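Local coordinates for carboxylesterase YbfK (PDB 4CCY), which hydrolyses carboxylic esters to an alcohol and a carboxylate, as an alpha/beta-hydrolase carboxylesterase from Bacillus subtilis, at residues A[15-20]-A[204-209]; A[177-182]-A[195-200]. All coordinates share one frame; numbering follows the deposited sequence.

Both contacts use helix 194-205, contact 2 through its first half and contact 1 through its C-terminal end and the loop that follows. Along the chain the order is 15-20, 177-182, 195-200 and 204-209, so the two consecutive helices of contact 2 fall within the much longer span that contact 1 bridges. The contacts lie about 12 Å apart, centre to centre, and they touch where F17 and A20 pack on Q199 and where V204 packs on A178. Helix 194-205 thus packs against the N-terminal helix 12-24 and against helix 175-186, tying the start of the chain to the helices inserted between strands 146-152 and 236-241 of the hydrolase sheet.

Contact 1. Residues A[15-20]-A[204-209]; sequences LRFYQA and VEWQDE
W206 meets F17 and Y18 of helix 12-24 at the point where the backbone leaves helical geometry, and it carries the contact. E205, just before it, holds OE1 4.5 Å from R16 NH1, beyond salt-bridge range, so any attraction between these opposite charges is probably weak. With CG anti to the backbone N (chi1 -177°), the indole of W206 extends toward helix 12-24, and the six-membered ring is what touches. F17 brings CD2 against two of its carbons, CE3 and CZ3, with F17 CD2 lying 3.6 Å from W206 CE3. The two rings are nearly parallel, tilted by 29°, but displaced, with centroids 5.7 Å from each other and little overlap; this is apolar packing, not a stack. Y18 adds a second aromatic neighbour, its CE1 3.9 Å from W206 CH2, and the indole carbon CZ3 lies in the plane of the tyrosine ring, at its edge. The hydroxyl of Y18 is hydrogen-bonded to R211, just beyond the segment, which ties the far end of that ring to the same loop. Further on, D208 places its CB 3.7 Å above the plane of the W206 indole, off-centre over one face. The result is an aromatic cluster joining the N-terminal helix to the end of helix 194-205 in this alpha/beta-hydrolase fold, away from the probable charge-relay residues.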
# COMPACT_ATOMS: atom_id res chain seq x y z
N LEU A 15 -19.27 -11.22 6.12
CA LEU A 15 -19.95 -10.31 7.04
C LEU A 15 -19.06 -9.99 8.24
O LEU A 15 -18.93 -8.84 8.63
CB LEU A 15 -21.27 -10.92 7.50
CG LEU A 15 -22.26 -10.03 8.26
CD1 LEU A 15 -22.67 -8.80 7.45
CD2 LEU A 15 -23.47 -10.85 8.66
N ARG A 16 -18.43 -11.02 8.81
CA ARG A 16 -17.55 -10.83 9.95
C ARG A 16 -16.36 -9.93 9.60
O ARG A 16 -15.93 -9.12 10.43
CB ARG A 16 -17.11 -12.17 10.53
CG ARG A 16 -18.15 -12.78 11.45
CD ARG A 16 -17.67 -14.09 12.06
NE ARG A 16 -18.16 -15.25 11.31
CZ ARG A 16 -17.39 -16.10 10.65
NH1 ARG A 16 -16.07 -15.95 10.62
NH2 ARG A 16 -17.94 -17.12 10.01
N PHE A 17 -15.85 -10.07 8.37
CA PHE A 17 -14.78 -9.20 7.89
C PHE A 17 -15.21 -7.73 7.72
O PHE A 17 -14.55 -6.82 8.23
CB PHE A 17 -14.16 -9.72 6.59
CG PHE A 17 -13.23 -8.74 5.94
CD1 PHE A 17 -11.97 -8.47 6.50
CD2 PHE A 17 -13.60 -8.05 4.78
CE1 PHE A 17 -11.10 -7.56 5.91
CE2 PHE A 17 -12.74 -7.14 4.20
CZ PHE A 17 -11.49 -6.88 4.76
N TYR A 18 -16.30 -7.52 6.99
CA TYR A 18 -16.89 -6.20 6.83
C TYR A 18 -17.17 -5.57 8.19
O TYR A 18 -16.89 -4.39 8.40
CB TYR A 18 -18.16 -6.26 5.94
CG TYR A 18 -17.90 -6.09 4.44
CD1 TYR A 18 -17.22 -7.07 3.71
CD2 TYR A 18 -18.35 -4.95 3.76
CE1 TYR A 18 -16.98 -6.91 2.35
CE2 TYR A 18 -18.12 -4.78 2.39
CZ TYR A 18 -17.43 -5.76 1.69
OH TYR A 18 -17.19 -5.59 0.34
N GLN A 19 -17.67 -6.36 9.14
CA GLN A 19 -17.90 -5.88 10.49
C GLN A 19 -16.59 -5.46 11.17
O GLN A 19 -16.51 -4.38 11.75
CB GLN A 19 -18.67 -6.90 11.34
CG GLN A 19 -20.16 -6.98 11.02
CD GLN A 19 -20.88 -8.13 11.72
OE1 GLN A 19 -20.26 -8.93 12.43
NE2 GLN A 19 -22.19 -8.21 11.53
N ALA A 20 -15.56 -6.31 11.07
CA ALA A 20 -14.26 -5.98 11.64
C ALA A 20 -13.64 -4.71 11.02
O ALA A 20 -13.08 -3.89 11.74
CB ALA A 20 -13.30 -7.17 11.52
N VAL A 204 -8.42 -13.00 6.28
CA VAL A 204 -7.86 -14.27 5.88
C VAL A 204 -8.87 -15.42 6.08
O VAL A 204 -8.95 -16.33 5.25
CB VAL A 204 -6.52 -14.55 6.62
CG1 VAL A 204 -5.92 -15.87 6.17
CG2 VAL A 204 -5.52 -13.41 6.38
N GLU A 205 -9.65 -15.37 7.16
CA GLU A 205 -10.71 -16.37 7.39
C GLU A 205 -11.76 -16.38 6.29
O GLU A 205 -12.29 -17.43 5.94
CB GLU A 205 -11.36 -16.16 8.75
CG GLU A 205 -10.47 -16.62 9.89
CD GLU A 205 -11.08 -16.37 11.25
OE1 GLU A 205 -11.68 -15.29 11.47
OE2 GLU A 205 -10.95 -17.26 12.11
N TRP A 206 -12.05 -15.21 5.74
CA TRP A 206 -13.00 -15.08 4.65
C TRP A 206 -12.44 -15.72 3.41
O TRP A 206 -11.48 -15.23 2.85
CB TRP A 206 -13.35 -13.61 4.41
CG TRP A 206 -14.38 -13.38 3.33
CD1 TRP A 206 -15.34 -14.27 2.85
CD2 TRP A 206 -14.61 -12.14 2.57
NE1 TRP A 206 -16.10 -13.69 1.87
CE2 TRP A 206 -15.72 -12.42 1.65
CE3 TRP A 206 -14.01 -10.88 2.54
CZ2 TRP A 206 -16.20 -11.46 0.77
CZ3 TRP A 206 -14.51 -9.92 1.65
CH2 TRP A 206 -15.57 -10.21 0.78
N GLN A 207 -13.04 -16.83 3.00
CA GLN A 207 -12.59 -17.55 1.81
C GLN A 207 -13.22 -16.98 0.55
O GLN A 207 -14.33 -17.36 0.18
CB GLN A 207 -12.88 -19.06 1.94
CG GLN A 207 -12.11 -19.74 3.07
CD GLN A 207 -10.62 -19.43 3.05
OE1 GLN A 207 -10.10 -18.77 3.94
NE2 GLN A 207 -9.93 -19.91 2.02
N ASP A 208 -12.52 -16.06 -0.10
CA ASP A 208 -13.01 -15.44 -1.33
C ASP A 208 -11.84 -15.33 -2.31
O ASP A 208 -10.92 -14.52 -2.13
CB ASP A 208 -13.62 -14.08 -1.01
CG ASP A 208 -14.34 -13.46 -2.19
OD1 ASP A 208 -14.88 -14.19 -3.04
OD2 ASP A 208 -14.39 -12.22 -2.25
N GLU A 209 -11.85 -16.17 -3.34
CA GLU A 209 -10.69 -16.29 -4.22
C GLU A 209 -10.42 -15.03 -5.07
O GLU A 209 -9.26 -14.72 -5.37
CB GLU A 209 -10.68 -17.59 -5.05
CG GLU A 209 -11.92 -17.84 -5.90
CD GLU A 209 -11.89 -19.19 -6.61
OE1 GLU A 209 -11.98 -20.24 -5.94
OE2 GLU A 209 -11.79 -19.20 -7.86

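Contact 2. Residues A[177-182]-A[195-200]; sequences GAESYI and LLQRQI
The side-chain amide nitrogen of Q197 has two partners, a water and, weakly, E179 OE1. The water accepts from Q197 NE2 at 3.2 Å and donates to the backbone carbonyl oxygen E179 O at 2.8 Å, bridging the two helices. E179 OE1 accepts a weak hydrogen bond from Q197 NE2, long at 3.4 Å and bent, with an angle of 137° at the hydrogen; the carboxylate and amide planes are moderately turned from each other. Q197 reaches this position by a kink after an extended start: CG is anti to the backbone N and chi2 is 82°, which turns the amide across I182. There the methyl I182 CG2 lies 3.3 Å from Q197 OE1, while I182 CD1 packs against the amide nitrogen. The two segments belong to consecutive helices joined by a short connection, part of the helical insertion over the hydrolase sheet, whose axes stand 10.4 Å apart with N-to-C directions at 135°. Deeper between them the contact becomes purely apolar: I182 CD1 meets I200 CG2 at 3.8 Å, the two isoleucines crossing obliquely. I182 also touches V201, of the same helix as Q197, and I200 touches F65, with its side chain about 10 Å from that of H273, probably the charge-relay histidine.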
# COMPACT_ATOMS: atom_id res chain seq x y z
N GLY A 177 -2.76 -19.24 10.13
CA GLY A 177 -1.83 -18.69 9.14
C GLY A 177 -1.69 -17.18 9.23
O GLY A 177 -0.59 -16.64 9.11
N ALA A 178 -2.81 -16.50 9.46
CA ALA A 178 -2.84 -15.05 9.57
C ALA A 178 -2.06 -14.56 10.81
O ALA A 178 -1.28 -13.62 10.71
CB ALA A 178 -4.28 -14.57 9.62
N GLU A 179 -2.26 -15.22 11.95
CA GLU A 179 -1.55 -14.90 13.19
C GLU A 179 -0.05 -15.13 13.02
O GLU A 179 0.76 -14.32 13.49
CB GLU A 179 -2.01 -15.78 14.34
CG GLU A 179 -3.50 -16.05 14.40
CD GLU A 179 -4.18 -15.32 15.52
OE1 GLU A 179 -3.81 -14.16 15.79
OE2 GLU A 179 -5.09 -15.92 16.12
N SER A 180 0.31 -16.25 12.40
CA SER A 180 1.70 -16.56 12.11
C SER A 180 2.32 -15.47 11.22
O SER A 180 3.42 -15.01 11.49
CB SER A 180 1.80 -17.95 11.46
OG SER A 180 3.11 -18.20 10.96
N TYR A 181 1.59 -15.06 10.19
CA TYR A 181 2.05 -13.98 9.31
C TYR A 181 2.26 -12.69 10.08
O TYR A 181 3.28 -12.02 9.92
CB TYR A 181 1.01 -13.74 8.23
CG TYR A 181 1.37 -12.69 7.20
CD1 TYR A 181 2.33 -12.95 6.23
CD2 TYR A 181 0.74 -11.44 7.18
CE1 TYR A 181 2.66 -12.01 5.27
CE2 TYR A 181 1.06 -10.49 6.21
CZ TYR A 181 2.02 -10.79 5.25
OH TYR A 181 2.37 -9.89 4.27
N ILE A 182 1.27 -12.34 10.90
CA ILE A 182 1.27 -11.09 11.65
C ILE A 182 2.45 -11.06 12.63
O ILE A 182 3.16 -10.06 12.71
CB ILE A 182 -0.08 -10.87 12.38
CG1 ILE A 182 -1.17 -10.47 11.37
CG2 ILE A 182 0.05 -9.81 13.49
CD1 ILE A 182 -2.58 -10.50 11.92
N LEU A 195 -7.79 -3.84 16.94
CA LEU A 195 -8.79 -3.77 15.89
C LEU A 195 -8.21 -4.22 14.56
O LEU A 195 -8.85 -4.98 13.83
CB LEU A 195 -9.41 -2.37 15.79
CG LEU A 195 -10.30 -1.97 16.98
CD1 LEU A 195 -10.80 -0.54 16.83
CD2 LEU A 195 -11.46 -2.93 17.18
N LEU A 196 -7.00 -3.77 14.24
CA LEU A 196 -6.33 -4.18 13.00
C LEU A 196 -5.94 -5.65 12.99
O LEU A 196 -6.10 -6.32 11.97
CB LEU A 196 -5.11 -3.30 12.68
CG LEU A 196 -5.27 -2.33 11.51
CD1 LEU A 196 -3.94 -1.65 11.20
CD2 LEU A 196 -5.80 -3.03 10.26
N GLN A 197 -5.44 -6.14 14.12
CA GLN A 197 -5.16 -7.56 14.32
C GLN A 197 -6.38 -8.38 13.94
O GLN A 197 -6.30 -9.32 13.13
CB GLN A 197 -4.80 -7.83 15.79
CG GLN A 197 -4.47 -9.28 16.12
CD GLN A 197 -3.04 -9.67 15.77
OE1 GLN A 197 -2.16 -8.81 15.69
NE2 GLN A 197 -2.80 -10.97 15.56
N ARG A 198 -7.53 -7.99 14.49
CA ARG A 198 -8.77 -8.72 14.29
C ARG A 198 -9.22 -8.72 12.83
O ARG A 198 -9.59 -9.76 12.28
CB ARG A 198 -9.86 -8.16 15.21
CG ARG A 198 -11.25 -8.66 14.89
CD ARG A 198 -11.47 -10.02 15.53
NE ARG A 198 -12.54 -10.77 14.85
CZ ARG A 198 -12.32 -11.73 13.95
NH1 ARG A 198 -11.07 -12.04 13.61
NH2 ARG A 198 -13.34 -12.37 13.40
N GLN A 199 -9.16 -7.54 12.20
CA GLN A 199 -9.62 -7.36 10.83
C GLN A 199 -8.82 -8.21 9.85
O GLN A 199 -9.39 -8.89 9.00
CB GLN A 199 -9.56 -5.88 10.43
CG GLN A 199 -10.02 -5.66 9.00
CD GLN A 199 -9.82 -4.24 8.50
OE1 GLN A 199 -9.85 -3.29 9.27
NE2 GLN A 199 -9.64 -4.10 7.20
N ILE A 200 -7.50 -8.15 9.97
CA ILE A 200 -6.60 -8.92 9.10
C ILE A 200 -6.84 -10.43 9.24
O ILE A 200 -6.89 -11.15 8.23
CB ILE A 200 -5.12 -8.56 9.37
CG1 ILE A 200 -4.87 -7.10 8.98
CG2 ILE A 200 -4.18 -9.49 8.61
CD1 ILE A 200 -3.55 -6.56 9.48
O HOH W 1 -0.25 -12.85 15.68